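Local atomic coordinates of hypothetical sugar ABC-transporter sugar binding protein (Arthrobacter globiformis, PDB entry 7BVT), a protein that binds cyclic alpha-maltosyl-1,6-maltose as the solute-binding component of an ABC transporter, probably delivering this sugar for uptake. Residues A[139-143]-A[291-295]; A[203-208]-A[282-286]; A[250-254]-A[269-275]; A[261-267]-A[355-361]. One frame throughout, in Å; residues are numbered along the deposited sequence.

Contact 1. Residues A[139-143]-A[291-295]; sequences ANNLG and ATNLG. With GLC (alpha-D-glucopyranose), chain B.
Asn140 and Gly295 meet beside the bound glycan, where the Asn140 ND2 donates to O2 of the chain B glucose at 2.9 Å with a nearly straight N-H...O angle of 174°. The carboxamide reaches this place because CG sits between the backbone N and the carbonyl carbon (chi1 60°), which folds it back over Gly295; its OD1 lies just 2.9 Å from Gly295 CA, a position that leaves no place for a side chain there. Next to this bond, two backbone bonds join the same residues as a hydrogen-bonded antiparallel pair: Gly295 N to Asn140 O at 2.9 Å and Asn140 N to Gly295 O at 3.1 Å. Further along, Leu142 N to Asn293 O is a weak bond. There a side chain takes over: Thr292 OG1 donates to Leu142 O at 2.6 Å, lying in the carbonyl plane on a lone pair, while Thr292 CG2 packs across Asn141 CB at 3.8 Å. Leu142 O is also held by Gln364. With a valine in place of Thr292, Leu142 O would probably lose one of these two donors. Asn141 ND2 donates to Tyr361 O, and Asn293 ND2 to Trp199 O and Gln202 OE1, linking the strands to helix 195-207. A sugar bonded by Asn140 of one strand and lying against Gly295 of the other, the short strands running antiparallel (149° between their directions), is consistent with the interlobe cleft of the bacterial solute-binding fold.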
loop_
_atom_site.group_PDB
_atom_site.type_symbol
_atom_site.label_atom_id
_atom_site.label_comp_id
_atom_site.label_asym_id
_atom_site.label_seq_id
_atom_site.Cartn_x
_atom_site.Cartn_y
_atom_site.Cartn_z
ATOM N N ALA A 139 -8.076 -0.739 -0.394
ATOM C CA ALA A 139 -6.872 -0.083 0.154
ATOM C C ALA A 139 -6.301 -0.934 1.269
ATOM O O ALA A 139 -6.966 -1.785 1.844
ATOM C CB ALA A 139 -7.208 1.294 0.648
ATOM N N ASN A 140 -5.030 -0.698 1.527
ATOM C CA ASN A 140 -4.293 -1.258 2.664
ATOM C C ASN A 140 -3.189 -0.260 3.004
ATOM O O ASN A 140 -2.946 0.719 2.238
ATOM C CB ASN A 140 -3.764 -2.647 2.343
ATOM C CG ASN A 140 -2.825 -2.697 1.159
ATOM O OD1 ASN A 140 -1.811 -2.004 1.152
ATOM N ND2 ASN A 140 -3.060 -3.609 0.239
ATOM N N ASN A 141 -2.580 -0.433 4.160
ATOM C CA ASN A 141 -1.456 0.411 4.567
ATOM C C ASN A 141 -0.590 -0.325 5.572
ATOM O O ASN A 141 -0.902 -1.449 6.002
ATOM C CB ASN A 141 -1.902 1.817 4.990
ATOM C CG ASN A 141 -2.668 1.845 6.289
ATOM O OD1 ASN A 141 -2.255 1.262 7.308
ATOM N ND2 ASN A 141 -3.752 2.587 6.286
ATOM N N LEU A 142 0.586 0.241 5.776
ATOM C CA LEU A 142 1.583 -0.380 6.665
ATOM C C LEU A 142 1.335 0.101 8.080
ATOM O O LEU A 142 1.154 1.287 8.309
ATOM C CB LEU A 142 2.995 -0.030 6.212
ATOM C CG LEU A 142 3.457 -0.756 4.969
ATOM C CD1 LEU A 142 4.778 -0.143 4.469
ATOM C CD2 LEU A 142 3.675 -2.197 5.238
ATOM N N GLY A 143 1.459 -0.838 8.997
ATOM C CA GLY A 143 1.275 -0.586 10.417
ATOM C C GLY A 143 2.357 -1.261 11.209
ATOM O O GLY A 143 3.203 -1.971 10.655
ATOM N N ALA A 291 2.821 9.026 9.443
ATOM C CA ALA A 291 2.689 8.707 8.010
ATOM C C ALA A 291 2.660 7.208 7.844
ATOM O O ALA A 291 3.310 6.520 8.609
ATOM C CB ALA A 291 3.833 9.285 7.198
ATOM N N THR A 292 2.038 6.786 6.754
ATOM C CA THR A 292 2.184 5.419 6.256
ATOM C C THR A 292 2.064 5.407 4.731
ATOM O O THR A 292 1.948 6.483 4.137
ATOM C CB THR A 292 1.234 4.476 6.995
ATOM O OG1 THR A 292 1.635 3.167 6.601
ATOM C CG2 THR A 292 -0.207 4.729 6.655
ATOM N N ASN A 293 2.169 4.205 4.156
ATOM C CA ASN A 293 2.231 3.987 2.694
ATOM C C ASN A 293 0.990 3.182 2.275
ATOM O O ASN A 293 0.628 2.261 3.005
ATOM C CB ASN A 293 3.500 3.218 2.349
ATOM C CG ASN A 293 4.088 3.622 1.025
ATOM O OD1 ASN A 293 3.409 4.193 0.172
ATOM N ND2 ASN A 293 5.347 3.309 0.893
ATOM N N LEU A 294 0.338 3.569 1.189
ATOM C CA LEU A 294 -0.904 2.943 0.677
ATOM C C LEU A 294 -0.621 1.858 -0.350
ATOM O O LEU A 294 0.147 2.066 -1.277
ATOM C CB LEU A 294 -1.806 3.991 0.061
ATOM C CG LEU A 294 -2.444 4.954 1.054
ATOM C CD1 LEU A 294 -2.898 6.232 0.381
ATOM C CD2 LEU A 294 -3.597 4.264 1.779
ATOM N N GLY A 295 -1.294 0.728 -0.181
ATOM C CA GLY A 295 -1.388 -0.317 -1.210
ATOM C C GLY A 295 -2.814 -0.525 -1.627
ATOM O O GLY A 295 -3.695 0.209 -1.167
HETATM C C1 GLC B . 0.938 -4.797 -1.053
HETATM C C2 GLC B . 0.319 -3.581 -1.670
HETATM C C3 GLC B . 1.113 -3.138 -2.874
HETATM C C4 GLC B . 2.574 -2.948 -2.438
HETATM C C5 GLC B . 3.123 -4.268 -1.914
HETATM C C6 GLC B . 4.577 -4.100 -1.436
HETATM O O2 GLC B . -1.051 -3.861 -1.896
HETATM O O3 GLC B . 0.527 -1.938 -3.406
HETATM O O4 GLC B . 3.398 -2.557 -3.519
HETATM O O5 GLC B . 2.362 -4.640 -0.792
HETATM O O6 GLC B . 5.185 -5.389 -1.429
#

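Contact 2. Residues A[203-208]-A[282-286]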
loop_
_atom_site.group_PDB
_atom_site.type_symbol
_atom_site.label_atom_id
_atom_site.label_comp_id
_atom_site.label_asym_id
_atom_site.label_seq_id
_atom_site.Cartn_x
_atom_site.Cartn_y
_atom_site.Cartn_z
ATOM N N VAL A 203 7.828 5.093 4.464
ATOM C CA VAL A 203 7.015 5.428 5.667
ATOM C C VAL A 203 7.839 6.346 6.555
ATOM O O VAL A 203 7.365 7.383 6.957
ATOM C CB VAL A 203 6.654 4.152 6.435
ATOM C CG1 VAL A 203 6.036 4.477 7.783
ATOM C CG2 VAL A 203 5.752 3.265 5.610
ATOM N N ASN A 204 9.060 5.936 6.864
ATOM C CA ASN A 204 9.901 6.670 7.835
ATOM C C ASN A 204 10.457 7.950 7.202
ATOM O O ASN A 204 10.535 8.990 7.916
ATOM C CB ASN A 204 11.040 5.760 8.282
ATOM C CG ASN A 204 10.568 4.549 9.065
ATOM O OD1 ASN A 204 11.118 3.464 8.901
ATOM N ND2 ASN A 204 9.511 4.686 9.864
ATOM N N LEU A 205 10.698 7.966 5.883
ATOM C CA LEU A 205 11.098 9.186 5.159
ATOM C C LEU A 205 9.966 10.226 5.324
ATOM O O LEU A 205 10.207 11.380 5.677
ATOM C CB LEU A 205 11.362 8.811 3.700
ATOM C CG LEU A 205 11.574 9.994 2.756
ATOM C CD1 LEU A 205 12.903 10.697 3.033
ATOM C CD2 LEU A 205 11.502 9.511 1.327
ATOM N N TRP A 206 8.723 9.859 5.068
ATOM C CA TRP A 206 7.580 10.790 5.208
ATOM C C TRP A 206 7.348 11.221 6.663
ATOM O O TRP A 206 7.082 12.440 6.888
ATOM C CB TRP A 206 6.336 10.158 4.628
ATOM C CG TRP A 206 6.333 10.041 3.145
ATOM C CD1 TRP A 206 6.806 10.927 2.220
ATOM C CD2 TRP A 206 5.812 8.924 2.415
ATOM N NE1 TRP A 206 6.611 10.432 0.942
ATOM C CE2 TRP A 206 6.028 9.185 1.037
ATOM C CE3 TRP A 206 5.251 7.696 2.800
ATOM C CZ2 TRP A 206 5.631 8.298 0.055
ATOM C CZ3 TRP A 206 4.825 6.841 1.809
ATOM C CH2 TRP A 206 5.020 7.135 0.466
ATOM N N GLN A 207 7.524 10.321 7.628
ATOM C CA GLN A 207 7.339 10.682 9.038
ATOM C C GLN A 207 8.384 11.729 9.440
ATOM O O GLN A 207 8.066 12.571 10.261
ATOM C CB GLN A 207 7.553 9.453 9.924
ATOM C CG GLN A 207 6.444 8.430 9.783
ATOM C CD GLN A 207 6.768 7.198 10.576
ATOM O OE1 GLN A 207 7.948 6.876 10.746
ATOM N NE2 GLN A 207 5.749 6.530 11.136
ATOM N N ALA A 208 9.591 11.699 8.876
ATOM C CA ALA A 208 10.659 12.682 9.175
ATOM C C ALA A 208 10.384 14.026 8.461
ATOM O O ALA A 208 11.140 14.996 8.697
ATOM C CB ALA A 208 11.999 12.128 8.789
ATOM N N VAL A 282 2.172 3.350 13.105
ATOM C CA VAL A 282 3.643 3.224 12.938
ATOM C C VAL A 282 4.323 4.247 13.831
ATOM O O VAL A 282 3.992 5.436 13.761
ATOM C CB VAL A 282 4.118 3.406 11.496
ATOM C CG1 VAL A 282 5.622 3.136 11.460
ATOM C CG2 VAL A 282 3.414 2.424 10.576
ATOM N N PRO A 283 5.270 3.830 14.709
ATOM C CA PRO A 283 5.961 4.837 15.525
ATOM C C PRO A 283 6.615 5.908 14.663
ATOM O O PRO A 283 7.190 5.578 13.620
ATOM C CB PRO A 283 7.002 4.065 16.303
ATOM C CG PRO A 283 6.372 2.679 16.424
ATOM C CD PRO A 283 5.650 2.474 15.109
ATOM N N TYR A 284 6.552 7.157 15.118
ATOM C CA TYR A 284 7.074 8.316 14.354
ATOM C C TYR A 284 7.931 9.207 15.229
ATOM O O TYR A 284 7.870 9.130 16.462
ATOM C CB TYR A 284 5.949 9.083 13.680
ATOM C CG TYR A 284 4.968 9.811 14.565
ATOM C CD1 TYR A 284 3.879 9.159 15.126
ATOM C CD2 TYR A 284 5.074 11.172 14.741
ATOM C CE1 TYR A 284 2.929 9.861 15.867
ATOM C CE2 TYR A 284 4.154 11.881 15.502
ATOM C CZ TYR A 284 3.066 11.226 16.050
ATOM O OH TYR A 284 2.127 11.946 16.751
ATOM N N PRO A 285 8.781 10.059 14.637
ATOM C CA PRO A 285 9.776 10.739 15.452
ATOM C C PRO A 285 9.074 11.846 16.218
ATOM O O PRO A 285 8.064 12.399 15.772
ATOM C CB PRO A 285 10.825 11.281 14.471
ATOM C CG PRO A 285 10.360 10.933 13.088
ATOM C CD PRO A 285 8.994 10.287 13.216
ATOM N N SER A 286 9.581 12.127 17.405
ATOM C CA SER A 286 9.079 13.276 18.175
ATOM C C SER A 286 9.245 14.550 17.316
ATOM O O SER A 286 8.427 15.386 17.415
ATOM C CB SER A 286 9.795 13.315 19.487
ATOM O OG SER A 286 11.089 13.794 19.251
HETATM O O HOH W 1 2.956 7.099 11.808
#
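Gln207, near the end of helix 195-207, extends its amide into the backbone of loop residues Val282 to Pro285. Its CG stands opposite the carbonyl carbon and beside the backbone N (chi1 -70°), and the chain is extended beyond CG, which carries NE2 clear of the helix to the loop carbonyls. NE2 donates to Pro283 O at 3.0 Å, but the N-H...O angle of 130° makes this a weak bond. A water bridges the two segments: it accepts from Gln207 NE2 at 2.9 Å and donates to Val282 O at 2.8 Å, so the amide reaches the loop both directly and through the solvent molecule. The other end of the amide is tied to its own helix, Asn204 ND2 giving a hydrogen to Gln207 OE1 at 2.8 Å and 157°; this partner lies in the Asn204 amide plane but above the Gln207 carbonyl plane. Trp165 NE1 is a second donor to OE1. The aliphatic part is used too, with Gln207 CB against Pro285 CD at 3.7 Å, and Tyr284 crosses it at about a right angle. Val203 and Val282 touch tip to tip, CG1 to CG1, at 3.9 Å. Two donors at OE1, together with the water that accepts from NE2, probably favour this rotation of the amide: turned over, it would set its NH2 against the donors of Asn204 and Trp165.

Contact 3. Residues A[250-254]-A[269-275]; sequences EFEKG and WAADPPF
Phe251 O accepts the backbone N of Gly254 at 2.9 Å, closing a type I turn from Phe251 to Gly254, and the same oxygen is approached by Phe275 CE2 at 3.1 Å. The Phe275 ring is thus wedged against the turn, with its CD2 also lying 3.5 Å from Gly254 CA. Its CG occupies the space between backbone N and carbonyl carbon (chi1 52°), and this turns the CZ end over one face of the Phe251 ring. The pair is an offset edge-to-face arrangement, the edge of Phe275 toward the face of Phe251, with centroids 5.2 Å apart and planes at 73°. Trp269 completes an aromatic cluster that joins the loop before strand 258-262 to the end of helix 264-271 and the residues following it. The indole meets Phe251 obliquely, planes at 50°, and Trp269 CZ3 is 3.6 Å from Phe251 CE2. At the edge of the indole, near its plane, Glu252 CG comes within 4.0 Å of Trp269 CZ2, while Pro274 CD lies over one indole face. Reducing Phe275 to an alanine here would strip the covering ring from Phe251 and would probably leave a gap between that ring and Gly254. The far end of Glu252 goes elsewhere: its carboxylate sits close to that of Glu261, so a proton is probably held on one of the two. Phe251 also packs on Met145 and Asn147 of strand 140-147.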
loop_
_atom_site.group_PDB
_atom_site.type_symbol
_atom_site.label_atom_id
_atom_site.label_comp_id
_atom_site.label_asym_id
_atom_site.label_seq_id
_atom_site.Cartn_x
_atom_site.Cartn_y
_atom_site.Cartn_z
ATOM N N GLU A 250 11.852 -12.859 11.087
ATOM C CA GLU A 250 11.973 -13.353 12.494
ATOM C C GLU A 250 10.688 -13.099 13.295
ATOM O O GLU A 250 10.258 -13.957 14.117
ATOM C CB GLU A 250 13.190 -12.759 13.180
ATOM C CG GLU A 250 14.479 -13.210 12.581
ATOM C CD GLU A 250 14.622 -14.717 12.418
ATOM O OE1 GLU A 250 14.558 -15.424 13.458
ATOM O OE2 GLU A 250 14.783 -15.170 11.253
ATOM N N PHE A 251 10.067 -11.935 13.109
ATOM C CA PHE A 251 8.839 -11.546 13.825
ATOM C C PHE A 251 7.743 -12.537 13.442
ATOM O O PHE A 251 7.040 -13.041 14.331
ATOM C CB PHE A 251 8.425 -10.119 13.433
ATOM C CG PHE A 251 7.044 -9.784 13.903
ATOM C CD1 PHE A 251 6.712 -9.752 15.245
ATOM C CD2 PHE A 251 6.031 -9.567 12.981
ATOM C CE1 PHE A 251 5.423 -9.460 15.652
ATOM C CE2 PHE A 251 4.740 -9.364 13.390
ATOM C CZ PHE A 251 4.429 -9.304 14.725
ATOM N N GLU A 252 7.603 -12.781 12.143
ATOM C CA GLU A 252 6.495 -13.609 11.614
ATOM C C GLU A 252 6.631 -15.064 12.115
ATOM O O GLU A 252 5.593 -15.683 12.342
ATOM C CB GLU A 252 6.474 -13.533 10.095
ATOM C CG GLU A 252 5.995 -12.154 9.646
ATOM C CD GLU A 252 6.120 -11.868 8.172
ATOM O OE1 GLU A 252 6.359 -12.790 7.397
ATOM O OE2 GLU A 252 5.997 -10.703 7.811
ATOM N N LYS A 253 7.858 -15.515 12.340
ATOM C CA LYS A 253 8.205 -16.852 12.917
ATOM C C LYS A 253 7.873 -16.938 14.413
ATOM O O LYS A 253 8.046 -18.021 14.960
ATOM C CB LYS A 253 9.707 -17.123 12.783
ATOM C CG LYS A 253 10.236 -17.394 11.388
ATOM C CD LYS A 253 11.729 -17.149 11.293
ATOM C CE LYS A 253 12.493 -18.144 10.438
ATOM N NZ LYS A 253 12.763 -17.626 9.072
ATOM N N GLY A 254 7.472 -15.850 15.086
ATOM C CA GLY A 254 7.341 -15.818 16.548
ATOM C C GLY A 254 8.693 -15.781 17.222
ATOM O O GLY A 254 8.757 -16.119 18.408
ATOM N N TRP A 269 -3.874 -13.391 10.134
ATOM C CA TRP A 269 -3.556 -13.856 11.512
ATOM C C TRP A 269 -4.754 -13.872 12.470
ATOM O O TRP A 269 -4.704 -14.674 13.426
ATOM C CB TRP A 269 -2.424 -13.011 12.082
ATOM C CG TRP A 269 -1.098 -13.410 11.522
ATOM C CD1 TRP A 269 -0.832 -14.347 10.572
ATOM C CD2 TRP A 269 0.160 -12.812 11.859
ATOM N NE1 TRP A 269 0.510 -14.398 10.310
ATOM C CE2 TRP A 269 1.143 -13.458 11.083
ATOM C CE3 TRP A 269 0.524 -11.809 12.753
ATOM C CZ2 TRP A 269 2.487 -13.135 11.178
ATOM C CZ3 TRP A 269 1.859 -11.478 12.842
ATOM C CH2 TRP A 269 2.813 -12.134 12.067
ATOM N N ALA A 270 -5.734 -12.979 12.352
ATOM C CA ALA A 270 -6.809 -12.901 13.375
ATOM C C ALA A 270 -7.542 -14.251 13.377
ATOM O O ALA A 270 -8.064 -14.625 14.430
ATOM C CB ALA A 270 -7.727 -11.710 13.173
ATOM N N ALA A 271 -7.436 -15.001 12.278
ATOM C CA ALA A 271 -8.020 -16.346 12.074
ATOM C C ALA A 271 -7.165 -17.406 12.770
ATOM O O ALA A 271 -7.648 -18.011 13.756
ATOM C CB ALA A 271 -8.127 -16.640 10.591
ATOM N N ASP A 272 -5.952 -17.650 12.266
ATOM C CA ASP A 272 -5.044 -18.674 12.841
ATOM C C ASP A 272 -3.734 -18.014 13.267
ATOM O O ASP A 272 -2.737 -18.080 12.561
ATOM C CB ASP A 272 -4.785 -19.804 11.856
ATOM C CG ASP A 272 -3.990 -20.900 12.526
ATOM O OD1 ASP A 272 -4.385 -21.300 13.632
ATOM O OD2 ASP A 272 -2.969 -21.294 11.967
ATOM N N PRO A 273 -3.691 -17.356 14.437
ATOM C CA PRO A 273 -2.538 -16.540 14.803
ATOM C C PRO A 273 -1.326 -17.376 15.193
ATOM O O PRO A 273 -1.457 -18.342 15.938
ATOM C CB PRO A 273 -3.058 -15.750 16.000
ATOM C CG PRO A 273 -4.098 -16.654 16.626
ATOM C CD PRO A 273 -4.751 -17.345 15.451
ATOM N N PRO A 274 -0.103 -17.000 14.759
ATOM C CA PRO A 274 1.088 -17.775 15.098
ATOM C C PRO A 274 1.552 -17.442 16.519
ATOM O O PRO A 274 2.424 -18.139 17.014
ATOM C CB PRO A 274 2.084 -17.337 14.014
ATOM C CG PRO A 274 1.726 -15.870 13.789
ATOM C CD PRO A 274 0.212 -15.807 13.945
ATOM N N PHE A 275 0.986 -16.391 17.116
ATOM C CA PHE A 275 1.243 -15.880 18.491
ATOM C C PHE A 275 0.274 -14.723 18.762
ATOM O O PHE A 275 -0.424 -14.358 17.801
ATOM C CB PHE A 275 2.722 -15.491 18.697
ATOM C CG PHE A 275 3.275 -14.559 17.642
ATOM C CD1 PHE A 275 3.002 -13.196 17.694
ATOM C CD2 PHE A 275 3.946 -15.044 16.535
ATOM C CE1 PHE A 275 3.469 -12.343 16.697
ATOM C CE2 PHE A 275 4.387 -14.196 15.531
ATOM C CZ PHE A 275 4.148 -12.843 15.621
#

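Contact 4. Residues A[261-267]-A[355-361]; sequences EGSWMVG and EPRLLPY. With GLC (alpha-D-glucopyranose), chain C; GLC (alpha-D-glucopyranose), chain B.
At the glycan pocket, the junction of strand 258-262 and helix 264-271, where Trp264 sits, is backed by Tyr361, which packs on the neighbouring residues Glu261, Ser263 and Val266. Tyr361 OH donates to Glu261 O at 2.8 Å, from above the carbonyl plane. The ring face is turned to the backbone: Ser263 CA sits 3.7 Å from the centroid of the Tyr361 ring, 23° off its normal, a CH-pi contact. Val266 slides past the ring in the opposite direction, its CG2 lying 3.5 Å from Tyr361 CE2. The other branch points elsewhere because CG1 is anti to the backbone N (chi1 173°); it meets Glu355 OE2 at 3.9 Å, and Val266 CB touches Leu358 CD1 at 4.0 Å. On the sugar side, the indole of Trp264 is sandwiched between C2 of the chain C glucose over one face and Gly262 CA over the opposite one, both offset toward the rim. A glucose lying over an indole face in this way is typical of carbohydrate-binding sites.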
loop_
_atom_site.group_PDB
_atom_site.type_symbol
_atom_site.label_atom_id
_atom_site.label_comp_id
_atom_site.label_asym_id
_atom_site.label_seq_id
_atom_site.Cartn_x
_atom_site.Cartn_y
_atom_site.Cartn_z
ATOM N N GLU A 261 4.004 -4.191 9.192
ATOM C CA GLU A 261 3.176 -5.180 8.494
ATOM C C GLU A 261 2.000 -4.481 7.823
ATOM O O GLU A 261 1.355 -3.607 8.418
ATOM C CB GLU A 261 2.688 -6.271 9.467
ATOM C CG GLU A 261 3.834 -7.148 9.967
ATOM C CD GLU A 261 4.425 -8.152 9.017
ATOM O OE1 GLU A 261 3.957 -8.263 7.856
ATOM O OE2 GLU A 261 5.370 -8.887 9.462
ATOM N N GLY A 262 1.638 -5.011 6.650
ATOM C CA GLY A 262 0.441 -4.531 5.963
ATOM C C GLY A 262 -0.815 -4.954 6.648
ATOM O O GLY A 262 -0.819 -5.943 7.396
ATOM N N SER A 263 -1.879 -4.187 6.457
ATOM C CA SER A 263 -3.175 -4.371 7.139
ATOM C C SER A 263 -3.736 -5.755 6.777
ATOM O O SER A 263 -4.503 -6.300 7.596
ATOM C CB SER A 263 -4.156 -3.255 6.791
ATOM O OG SER A 263 -4.237 -3.136 5.386
ATOM N N TRP A 264 -3.396 -6.310 5.612
ATOM C CA TRP A 264 -3.882 -7.659 5.224
ATOM C C TRP A 264 -3.455 -8.702 6.258
ATOM O O TRP A 264 -4.142 -9.731 6.347
ATOM C CB TRP A 264 -3.413 -8.025 3.816
ATOM C CG TRP A 264 -1.932 -8.049 3.659
ATOM C CD1 TRP A 264 -1.110 -9.105 3.919
ATOM C CD2 TRP A 264 -1.073 -6.987 3.218
ATOM N NE1 TRP A 264 0.194 -8.774 3.686
ATOM C CE2 TRP A 264 0.254 -7.479 3.256
ATOM C CE3 TRP A 264 -1.288 -5.668 2.813
ATOM C CZ2 TRP A 264 1.361 -6.697 2.909
ATOM C CZ3 TRP A 264 -0.193 -4.927 2.425
ATOM C CH2 TRP A 264 1.097 -5.431 2.451
ATOM N N MET A 265 -2.335 -8.503 6.967
ATOM C CA MET A 265 -1.869 -9.508 7.959
ATOM C C MET A 265 -2.845 -9.607 9.118
ATOM O O MET A 265 -2.825 -10.666 9.799
ATOM C CB MET A 265 -0.488 -9.139 8.503
ATOM C CG MET A 265 0.576 -9.235 7.465
ATOM S SD MET A 265 0.700 -10.847 6.667
ATOM C CE MET A 265 1.161 -11.864 8.072
ATOM N N VAL A 266 -3.609 -8.570 9.437
ATOM C CA VAL A 266 -4.564 -8.647 10.587
ATOM C C VAL A 266 -5.541 -9.766 10.263
ATOM O O VAL A 266 -5.869 -10.562 11.172
ATOM C CB VAL A 266 -5.276 -7.324 10.855
ATOM C CG1 VAL A 266 -6.368 -7.489 11.927
ATOM C CG2 VAL A 266 -4.283 -6.250 11.238
ATOM N N GLY A 267 -6.002 -9.805 9.018
ATOM C CA GLY A 267 -7.010 -10.771 8.558
ATOM C C GLY A 267 -6.430 -12.170 8.523
ATOM O O GLY A 267 -7.078 -13.093 9.044
ATOM N N GLU A 355 -12.951 -6.950 14.582
ATOM C CA GLU A 355 -11.546 -7.044 14.102
ATOM C C GLU A 355 -10.797 -5.881 14.723
ATOM O O GLU A 355 -10.289 -5.027 14.034
ATOM C CB GLU A 355 -11.544 -7.022 12.565
ATOM C CG GLU A 355 -10.276 -7.548 11.876
ATOM C CD GLU A 355 -10.435 -7.711 10.354
ATOM O OE1 GLU A 355 -11.585 -7.483 9.852
ATOM O OE2 GLU A 355 -9.433 -8.077 9.652
ATOM N N PRO A 356 -10.774 -5.744 16.055
ATOM C CA PRO A 356 -10.344 -4.500 16.694
ATOM C C PRO A 356 -8.882 -4.131 16.358
ATOM O O PRO A 356 -8.561 -2.943 16.393
ATOM C CB PRO A 356 -10.519 -4.782 18.195
ATOM C CG PRO A 356 -10.560 -6.256 18.273
ATOM C CD PRO A 356 -11.208 -6.768 17.005
ATOM N N ARG A 357 -8.051 -5.118 16.059
ATOM C CA ARG A 357 -6.610 -4.836 15.740
ATOM C C ARG A 357 -6.510 -4.171 14.351
ATOM O O ARG A 357 -5.452 -3.675 14.016
ATOM C CB ARG A 357 -5.760 -6.081 15.893
ATOM C CG ARG A 357 -5.619 -6.414 17.379
ATOM C CD ARG A 357 -4.969 -7.737 17.582
ATOM N NE ARG A 357 -5.787 -8.832 17.086
ATOM C CZ ARG A 357 -5.508 -10.105 17.310
ATOM N NH1 ARG A 357 -4.413 -10.436 17.966
ATOM N NH2 ARG A 357 -6.300 -11.061 16.858
ATOM N N LEU A 358 -7.585 -4.130 13.578
ATOM C CA LEU A 358 -7.545 -3.380 12.302
ATOM C C LEU A 358 -7.693 -1.883 12.588
ATOM O O LEU A 358 -7.336 -1.081 11.714
ATOM C CB LEU A 358 -8.654 -3.896 11.379
ATOM C CG LEU A 358 -8.481 -3.553 9.905
ATOM C CD1 LEU A 358 -7.349 -4.305 9.274
ATOM C CD2 LEU A 358 -9.770 -3.838 9.147
ATOM N N LEU A 359 -8.140 -1.461 13.771
ATOM C CA LEU A 359 -8.534 -0.053 13.954
ATOM C C LEU A 359 -7.337 0.870 13.683
ATOM O O LEU A 359 -7.476 1.912 13.056
ATOM C CB LEU A 359 -9.137 0.203 15.350
ATOM C CG LEU A 359 -9.605 1.632 15.584
ATOM C CD1 LEU A 359 -10.698 2.012 14.607
ATOM C CD2 LEU A 359 -10.094 1.879 17.029
ATOM N N PRO A 360 -6.104 0.589 14.161
ATOM C CA PRO A 360 -5.013 1.536 13.920
ATOM C C PRO A 360 -4.809 1.732 12.413
ATOM O O PRO A 360 -4.471 2.828 12.008
ATOM C CB PRO A 360 -3.804 0.842 14.542
ATOM C CG PRO A 360 -4.445 0.084 15.685
ATOM C CD PRO A 360 -5.694 -0.521 15.050
ATOM N N TYR A 361 -4.977 0.675 11.639
ATOM C CA TYR A 361 -4.786 0.737 10.163
ATOM C C TYR A 361 -5.853 1.641 9.550
ATOM O O TYR A 361 -5.592 2.449 8.641
ATOM C CB TYR A 361 -4.819 -0.669 9.597
ATOM C CG TYR A 361 -3.629 -1.524 9.933
ATOM C CD1 TYR A 361 -2.519 -1.546 9.110
ATOM C CD2 TYR A 361 -3.640 -2.375 11.034
ATOM C CE1 TYR A 361 -1.432 -2.347 9.352
ATOM C CE2 TYR A 361 -2.554 -3.194 11.286
ATOM C CZ TYR A 361 -1.459 -3.196 10.432
ATOM O OH TYR A 361 -0.372 -3.976 10.646
HETATM C C1 GLC C . -0.256 -9.897 -0.568
HETATM C C2 GLC C . -1.284 -8.823 -0.176
HETATM C C3 GLC C . -1.078 -7.562 -1.012
HETATM C C4 GLC C . 0.370 -7.090 -0.979
HETATM C C5 GLC C . 1.294 -8.225 -1.402
HETATM C C6 GLC C . 2.751 -7.889 -1.340
HETATM O O1 GLC C . -0.443 -10.508 -1.874
HETATM O O2 GLC C . -2.694 -9.236 -0.204
HETATM O O3 GLC C . -1.933 -6.551 -0.526
HETATM O O4 GLC C . 0.637 -5.951 -1.863
HETATM O O5 GLC C . 1.060 -9.336 -0.511
HETATM O O6 GLC C . 3.601 -9.078 -1.524
HETATM C C1 GLC B . 0.938 -4.797 -1.053
HETATM C C2 GLC B . 0.319 -3.581 -1.670
HETATM C C3 GLC B . 1.113 -3.138 -2.874
HETATM C C4 GLC B . 2.574 -2.948 -2.438
HETATM C C5 GLC B . 3.123 -4.268 -1.914
HETATM C C6 GLC B . 4.577 -4.100 -1.436
HETATM O O2 GLC B . -1.051 -3.861 -1.896
HETATM O O3 GLC B . 0.527 -1.938 -3.406
HETATM O O4 GLC B . 3.398 -2.557 -3.519
HETATM O O5 GLC B . 2.362 -4.640 -0.792
HETATM O O6 GLC B . 5.185 -5.389 -1.429
#

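Overall arrangement
Starting from the N terminus, residues 139-143 open the loop that contact 1 closes at 291-295. Contact 2 is nested inside it, running from 203-208 to 282-286, and contact 3, from 250-254 to 269-275, is nested within that. Contact 4 crosses all three: its first segment, 261-267, lies inside every loop, but its second, 355-361, follows them all. Contact 1 uses strand 140-147 and contact 4 its sheet neighbour, strand 258-262, and both touch the chain B glucose. Contacts 3 and 4 both use helix 264-271. Contact 2 joins helix 195-207 to the loop before strand 292-301 and touches contact 1, their centres about 13 Å apart, whereas contacts 2 and 3 do not touch.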